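Local coordinates for protein tryptophan synthase alpha chain (PDB 6V82) that probably cleaves indoleglycerol phosphate to indole and glyceraldehyde 3-phosphate, the aldol half of the last step of tryptophan synthesis, at residues A[41-46]-A[90-95]; A[75-80]-A[110-115]; A[17-22]-A[61-66]. All coordinates share one frame; numbering follows the deposited sequence.

Contact 1: A[41-46]-A[90-95]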
# COMPACT_ATOMS: atom_id res chain seq x y z
N ASP A 41 -31.94 43.60 -24.86
CA ASP A 41 -31.33 44.87 -25.25
C ASP A 41 -29.83 44.77 -25.49
O ASP A 41 -29.27 45.58 -26.24
CB ASP A 41 -31.58 45.94 -24.19
CG ASP A 41 -33.06 46.13 -23.89
OD1 ASP A 41 -33.49 45.79 -22.76
OD2 ASP A 41 -33.80 46.63 -24.77
N ILE A 42 -29.17 43.81 -24.87
CA ILE A 42 -27.74 43.65 -24.97
C ILE A 42 -27.46 42.16 -25.04
O ILE A 42 -27.91 41.41 -24.17
CB ILE A 42 -27.01 44.27 -23.76
CG1 ILE A 42 -27.21 45.78 -23.73
CG2 ILE A 42 -25.53 43.90 -23.78
CD1 ILE A 42 -26.69 46.45 -22.48
N LEU A 43 -26.72 41.73 -26.05
CA LEU A 43 -26.30 40.34 -26.14
C LEU A 43 -24.96 40.17 -25.45
O LEU A 43 -24.02 40.93 -25.69
CB LEU A 43 -26.20 39.89 -27.59
CG LEU A 43 -27.57 39.62 -28.20
CD1 LEU A 43 -27.43 39.10 -29.60
CD2 LEU A 43 -28.34 38.65 -27.31
N GLU A 44 -24.87 39.17 -24.57
CA GLU A 44 -23.60 38.77 -23.98
C GLU A 44 -23.23 37.46 -24.62
O GLU A 44 -23.85 36.42 -24.35
CB GLU A 44 -23.67 38.65 -22.46
CG GLU A 44 -22.29 38.35 -21.85
CD GLU A 44 -22.15 38.86 -20.42
OE1 GLU A 44 -22.00 38.03 -19.49
OE2 GLU A 44 -22.20 40.11 -20.23
N LEU A 45 -22.22 37.50 -25.48
CA LEU A 45 -21.82 36.38 -26.31
C LEU A 45 -20.61 35.69 -25.69
O LEU A 45 -19.54 36.30 -25.54
CB LEU A 45 -21.54 36.88 -27.73
CG LEU A 45 -21.43 35.84 -28.83
CD1 LEU A 45 -22.73 35.04 -28.96
CD2 LEU A 45 -21.08 36.53 -30.13
N GLY A 46 -20.78 34.43 -25.28
CA GLY A 46 -19.71 33.72 -24.62
C GLY A 46 -18.72 33.10 -25.58
O GLY A 46 -19.11 32.33 -26.47
N VAL A 90 -28.10 46.83 -31.43
CA VAL A 90 -27.97 46.07 -30.19
C VAL A 90 -26.51 45.92 -29.80
O VAL A 90 -25.71 45.37 -30.57
CB VAL A 90 -28.63 44.69 -30.33
CG1 VAL A 90 -28.32 43.85 -29.13
CG2 VAL A 90 -30.14 44.86 -30.48
N PRO A 91 -26.11 46.39 -28.62
CA PRO A 91 -24.73 46.18 -28.16
C PRO A 91 -24.40 44.71 -27.99
O PRO A 91 -25.24 43.91 -27.57
CB PRO A 91 -24.71 46.91 -26.81
CG PRO A 91 -25.80 47.92 -26.91
CD PRO A 91 -26.87 47.30 -27.75
N LEU A 92 -23.15 44.35 -28.32
CA LEU A 92 -22.63 42.99 -28.15
C LEU A 92 -21.46 43.01 -27.17
O LEU A 92 -20.46 43.70 -27.42
CB LEU A 92 -22.17 42.39 -29.48
CG LEU A 92 -23.25 42.25 -30.55
CD1 LEU A 92 -22.65 41.75 -31.85
CD2 LEU A 92 -24.32 41.31 -30.07
N ILE A 93 -21.59 42.27 -26.08
CA ILE A 93 -20.53 42.06 -25.10
C ILE A 93 -19.89 40.71 -25.40
O ILE A 93 -20.58 39.68 -25.40
CB ILE A 93 -21.06 42.07 -23.66
CG1 ILE A 93 -21.89 43.32 -23.37
CG2 ILE A 93 -19.91 41.97 -22.68
CD1 ILE A 93 -21.22 44.60 -23.79
N LEU A 94 -18.59 40.69 -25.66
CA LEU A 94 -17.88 39.41 -25.68
C LEU A 94 -17.52 39.04 -24.25
O LEU A 94 -16.77 39.77 -23.58
CB LEU A 94 -16.64 39.47 -26.55
CG LEU A 94 -16.07 38.06 -26.72
CD1 LEU A 94 -17.03 37.23 -27.53
CD2 LEU A 94 -14.69 38.09 -27.40
N TYR A 95 -18.06 37.93 -23.78
CA TYR A 95 -17.71 37.37 -22.48
C TYR A 95 -16.73 36.23 -22.69
O TYR A 95 -16.99 35.33 -23.50
CB TYR A 95 -18.97 36.87 -21.77
CG TYR A 95 -18.69 36.06 -20.55
CD1 TYR A 95 -18.43 36.67 -19.32
CD2 TYR A 95 -18.69 34.67 -20.61
CE1 TYR A 95 -18.18 35.92 -18.19
CE2 TYR A 95 -18.46 33.90 -19.47
CZ TYR A 95 -18.20 34.53 -18.27
OH TYR A 95 -17.94 33.77 -17.15
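L43 and I93 hold the middle of two neighbouring parallel strands together: I93 N gives a nearly straight bond to L43 O at 2.8 Å. L43 N to P91 O, L45 N to I93 O and Y95 N to L45 O complete the parallel pairing, donors and acceptors alternating between the strands. On the face turned to the helices, L43 and L92 run alongside each other in the same direction, and packing is tight, with L92 CD2 3.4 Å from L43 CB. L94 CD1 tucks in 3.3 Å from L45 O. Helix 25-37 covers L43, and helix 73-84 covers L45 and L92. At the D41/V90 end, which is partly exposed, the side chains meet more loosely (L43 CG to V90 CG1 4.4 Å), although the backbone oxygen D41 O still lies 3.3 Å from P91 CD.

On the other face E44, with CG anti to the backbone N (chi1 -175°), crosses Y95, its CG 3.6 Å from Y95 CB and its carboxylate plane within 6° of parallel to the Y95 ring. R205 and Y173 take the two carboxylate oxygens, while Y95 OH bonds to D55. E44 and D55 are the predicted proton acceptors, so this inward face is consistent with the active site at the C-terminal strand ends of a TIM barrel.

Contact 2: A[75-80]-A[110-115]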
# COMPACT_ATOMS: atom_id res chain seq x y z
N THR A 75 -14.55 31.44 -36.45
CA THR A 75 -16.00 31.34 -36.63
C THR A 75 -16.75 32.23 -35.66
O THR A 75 -17.91 32.58 -35.92
CB THR A 75 -16.51 29.90 -36.50
OG1 THR A 75 -16.41 29.48 -35.13
CG2 THR A 75 -15.75 28.95 -37.39
N LEU A 76 -16.11 32.61 -34.55
CA LEU A 76 -16.69 33.62 -33.67
C LEU A 76 -16.88 34.94 -34.42
O LEU A 76 -17.91 35.60 -34.28
CB LEU A 76 -15.81 33.80 -32.44
CG LEU A 76 -16.17 34.95 -31.48
CD1 LEU A 76 -17.48 34.70 -30.74
CD2 LEU A 76 -15.04 35.16 -30.50
N LEU A 77 -15.89 35.33 -35.24
CA LEU A 77 -16.05 36.49 -36.11
C LEU A 77 -17.21 36.30 -37.08
O LEU A 77 -17.99 37.24 -37.30
CB LEU A 77 -14.76 36.78 -36.86
CG LEU A 77 -13.57 37.23 -35.99
CD1 LEU A 77 -12.37 37.50 -36.86
CD2 LEU A 77 -13.93 38.45 -35.17
N GLU A 78 -17.33 35.11 -37.68
CA GLU A 78 -18.49 34.83 -38.54
C GLU A 78 -19.79 35.02 -37.79
O GLU A 78 -20.76 35.55 -38.34
CB GLU A 78 -18.46 33.39 -39.04
CG GLU A 78 -17.48 33.04 -40.08
CD GLU A 78 -17.76 31.63 -40.57
OE1 GLU A 78 -18.94 31.34 -40.92
OE2 GLU A 78 -16.81 30.81 -40.57
N ILE A 79 -19.85 34.54 -36.54
CA ILE A 79 -21.07 34.65 -35.75
C ILE A 79 -21.42 36.11 -35.51
O ILE A 79 -22.56 36.53 -35.72
CB ILE A 79 -20.90 33.90 -34.42
CG1 ILE A 79 -20.94 32.39 -34.66
CG2 ILE A 79 -21.98 34.33 -33.43
CD1 ILE A 79 -20.53 31.61 -33.47
N VAL A 80 -20.44 36.89 -35.06
CA VAL A 80 -20.68 38.31 -34.80
C VAL A 80 -21.09 39.02 -36.08
O VAL A 80 -21.99 39.87 -36.07
CB VAL A 80 -19.45 38.96 -34.16
CG1 VAL A 80 -19.67 40.48 -34.03
CG2 VAL A 80 -19.17 38.33 -32.82
N ARG A 110 -8.94 44.38 -32.99
CA ARG A 110 -9.48 45.25 -34.02
C ARG A 110 -10.48 44.51 -34.90
O ARG A 110 -11.54 45.07 -35.24
CB ARG A 110 -8.36 45.83 -34.88
CG ARG A 110 -7.63 46.97 -34.21
CD ARG A 110 -6.64 47.64 -35.14
NE ARG A 110 -5.52 46.75 -35.42
CZ ARG A 110 -4.29 46.95 -34.96
NH1 ARG A 110 -3.33 46.09 -35.25
NH2 ARG A 110 -4.04 48.03 -34.22
N ARG A 111 -10.18 43.26 -35.27
CA ARG A 111 -11.13 42.50 -36.07
C ARG A 111 -12.44 42.26 -35.32
O ARG A 111 -13.51 42.27 -35.93
CB ARG A 111 -10.50 41.18 -36.53
CG ARG A 111 -9.33 41.36 -37.51
CD ARG A 111 -8.62 40.03 -37.81
NE ARG A 111 -9.41 39.19 -38.71
CZ ARG A 111 -9.54 37.87 -38.62
NH1 ARG A 111 -8.94 37.19 -37.63
NH2 ARG A 111 -10.29 37.22 -39.51
N LEU A 112 -12.37 42.08 -34.00
CA LEU A 112 -13.59 41.94 -33.21
C LEU A 112 -14.43 43.21 -33.25
O LEU A 112 -15.64 43.18 -33.51
CB LEU A 112 -13.25 41.59 -31.77
CG LEU A 112 -12.84 40.17 -31.41
CD1 LEU A 112 -12.27 40.18 -29.99
CD2 LEU A 112 -14.02 39.22 -31.51
N LYS A 113 -13.79 44.36 -32.99
CA LYS A 113 -14.47 45.64 -33.04
C LYS A 113 -15.12 45.86 -34.39
O LYS A 113 -16.29 46.25 -34.49
CB LYS A 113 -13.48 46.76 -32.73
CG LYS A 113 -14.04 48.15 -32.98
CD LYS A 113 -14.09 48.99 -31.71
CE LYS A 113 -15.04 50.16 -31.85
NZ LYS A 113 -16.45 49.64 -31.92
N ASP A 114 -14.37 45.59 -35.47
CA ASP A 114 -14.90 45.75 -36.81
C ASP A 114 -16.05 44.80 -37.09
O ASP A 114 -16.96 45.14 -37.84
CB ASP A 114 -13.80 45.55 -37.85
CG ASP A 114 -12.76 46.66 -37.81
OD1 ASP A 114 -12.95 47.63 -37.03
OD2 ASP A 114 -11.74 46.57 -38.54
N ALA A 115 -16.05 43.61 -36.47
CA ALA A 115 -17.13 42.67 -36.74
C ALA A 115 -18.44 43.09 -36.08
O ALA A 115 -19.52 42.72 -36.56
CB ALA A 115 -16.72 41.27 -36.30
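L77 and V80 meet the helical turn R111-A115 where two outer helices of the TIM barrel, 73-84 and 106-115, run side by side. The short segments point nearly the same way, 22° apart, with their axes 9.5 Å from each other at closest approach, as expected of successive barrel helices joined through the intervening strand 92-96. Apolar side chains make most of the contact, with one guanidinium at its edge.

Following the second helix, R111 comes first. Its chain bends at chi3 (76°), which brings the guanidinium back across the end of L77; L77 CD1 sits over the centre of one face, 3.2 Å above the plane, the L77 side chain coming in roughly perpendicular to that of R111. A salt bridge from R111 NH1 to E74 of the facing helix tethers the group.

L112 follows on the inner side of the interface. Its CD2 lies 3.7 Å from L77 CD2 and, more distantly, 4.3 Å from L76 CD2, while L112 and L76 both also touch L94 of the sheet below.

One turn on, the A115 methyl is directed toward the first helix, and here the backbones come nearest, with A115 CA and V80 CA 5.9 Å apart. A115 CB touches L77 CD2 at 4.1 Å and V80 CG1 at 3.8 Å; that same V80 CG1 methyl also rests 3.4 Å from A115 O.

Contact 3: A[17-22]-A[61-66]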
# COMPACT_ATOMS: atom_id res chain seq x y z
N TYR A 17 -27.51 36.11 -22.28
CA TYR A 17 -26.30 35.34 -22.55
C TYR A 17 -26.57 34.23 -23.55
O TYR A 17 -27.58 33.53 -23.47
CB TYR A 17 -25.75 34.71 -21.27
CG TYR A 17 -24.55 33.84 -21.56
CD1 TYR A 17 -23.29 34.40 -21.71
CD2 TYR A 17 -24.68 32.46 -21.72
CE1 TYR A 17 -22.20 33.61 -21.99
CE2 TYR A 17 -23.60 31.67 -22.01
CZ TYR A 17 -22.36 32.24 -22.14
OH TYR A 17 -21.26 31.45 -22.44
N LEU A 18 -25.63 34.06 -24.48
CA LEU A 18 -25.56 32.89 -25.35
C LEU A 18 -24.11 32.46 -25.50
O LEU A 18 -23.20 33.29 -25.56
CB LEU A 18 -26.11 33.16 -26.75
CG LEU A 18 -27.60 33.32 -26.95
CD1 LEU A 18 -27.88 33.64 -28.42
CD2 LEU A 18 -28.32 32.06 -26.52
N THR A 19 -23.90 31.15 -25.60
CA THR A 19 -22.58 30.61 -25.90
C THR A 19 -22.37 30.60 -27.42
O THR A 19 -23.05 29.86 -28.14
CB THR A 19 -22.41 29.21 -25.34
OG1 THR A 19 -22.58 29.23 -23.91
CG2 THR A 19 -21.03 28.67 -25.69
N ALA A 20 -21.43 31.41 -27.89
CA ALA A 20 -21.06 31.37 -29.30
C ALA A 20 -20.68 29.96 -29.73
O ALA A 20 -19.84 29.31 -29.10
CB ALA A 20 -19.89 32.33 -29.57
N GLY A 21 -21.32 29.47 -30.79
CA GLY A 21 -20.96 28.20 -31.37
C GLY A 21 -21.67 27.00 -30.78
O GLY A 21 -21.53 25.89 -31.31
N ASP A 22 -22.42 27.17 -29.70
CA ASP A 22 -23.25 26.09 -29.17
C ASP A 22 -24.35 25.81 -30.18
O ASP A 22 -25.19 26.68 -30.45
CB ASP A 22 -23.80 26.47 -27.80
CG ASP A 22 -24.57 25.35 -27.14
OD1 ASP A 22 -24.51 24.21 -27.65
OD2 ASP A 22 -25.25 25.61 -26.12
N VAL A 61 -21.13 22.88 -19.53
CA VAL A 61 -21.53 21.92 -20.56
C VAL A 61 -21.84 22.61 -21.89
O VAL A 61 -21.59 22.04 -22.96
CB VAL A 61 -22.72 21.09 -20.04
CG1 VAL A 61 -23.32 20.26 -21.15
CG2 VAL A 61 -22.26 20.18 -18.93
N SER A 62 -22.39 23.82 -21.84
CA SER A 62 -22.60 24.61 -23.05
C SER A 62 -21.28 24.89 -23.76
O SER A 62 -21.15 24.71 -24.98
CB SER A 62 -23.31 25.92 -22.70
OG SER A 62 -23.46 26.75 -23.84
N HIS A 63 -20.27 25.34 -23.01
CA HIS A 63 -18.95 25.54 -23.60
C HIS A 63 -18.41 24.25 -24.21
O HIS A 63 -17.86 24.26 -25.32
CB HIS A 63 -17.99 26.08 -22.53
CG HIS A 63 -18.24 27.51 -22.16
ND1 HIS A 63 -17.26 28.32 -21.61
CD2 HIS A 63 -19.35 28.29 -22.26
CE1 HIS A 63 -17.75 29.53 -21.40
NE2 HIS A 63 -19.02 29.53 -21.78
N ASP A 64 -18.57 23.11 -23.51
CA ASP A 64 -18.14 21.83 -24.06
C ASP A 64 -18.79 21.58 -25.42
O ASP A 64 -18.11 21.17 -26.37
CB ASP A 64 -18.46 20.67 -23.10
CG ASP A 64 -17.66 20.73 -21.79
OD1 ASP A 64 -16.80 21.64 -21.64
OD2 ASP A 64 -17.89 19.87 -20.90
N ARG A 65 -20.10 21.83 -25.54
CA ARG A 65 -20.80 21.58 -26.80
C ARG A 65 -20.26 22.48 -27.91
O ARG A 65 -20.03 22.01 -29.03
CB ARG A 65 -22.31 21.79 -26.64
CG ARG A 65 -23.04 20.71 -25.86
CD ARG A 65 -24.55 20.84 -26.00
NE ARG A 65 -25.02 22.16 -25.61
CZ ARG A 65 -25.50 22.47 -24.40
NH1 ARG A 65 -25.58 21.53 -23.45
NH2 ARG A 65 -25.89 23.71 -24.14
N ALA A 66 -20.05 23.76 -27.62
CA ALA A 66 -19.61 24.69 -28.64
C ALA A 66 -18.23 24.31 -29.18
O ALA A 66 -18.00 24.38 -30.40
CB ALA A 66 -19.61 26.11 -28.06
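D22 and R65 form the ionic part of this contact, a side-on salt bridge in which R65 NE reaches D22 OD1 at 2.9 Å and NH2 reaches OD2 at 2.8 Å. Both oxygens are met on their syn sides, although the carboxylate and guanidinium planes are turned 31° apart. D22 CG, anti to the backbone N (chi1 -175°), carries the carboxylate out to the helix.

Hydroxyls and an imidazole supply the remaining hydrogen bonds. H63 NE2 donates to Y17 OH at 3.0 Å, the oxygen lying at the edge of the imidazole, close to its plane. Y17 OH also bonds T19 OG1, which in turn pairs with S62 OG at 2.6 Å, so that three hydroxyls follow one another from strand to helix.

Van der Waals packing centres on A66, whose CB lies 3.4 Å from the backbone atoms A20 O and D22 N and 3.8 Å from the methyl T19 CG2. The type II turn T19-D22 has G21 at positive phi (88°), suited to glycine.

Beside the predicted proton acceptors E44 and D55, Y17 and H63 join the C-terminal end of barrel strand 13-19 to helix 57-68 at the edge of the probable active site; V231 of helix 229-236 packs on Y17 and S62, and A20 faces helix 73-84.

How the contacts relate
The centre of contact 1 is about 5 Å from the centre of the chain, those of contacts 2 and 3 about 15 and 14 Å. Between contacts 1 and 2 the link is apolar: L45 CD2 meets V80 CG2 at 3.8 Å. Contacts 1 and 3 share the sheet, and G46 N lies 2.7 Å from L18 O, a probable hydrogen bond. L76 CD1 packs on A20 CB at 3.6 Å, joining contacts 2 and 3. Contact 1 holds the predicted proton acceptor E44, and between nearest side-chain atoms its Y95 comes within about 3 Å of the other, D55. In contact 3, Y17 is about 4 Å from E44 and H63 about 5 Å from D55. Contact 2 stands farther off, L76 about 11 Å from E44.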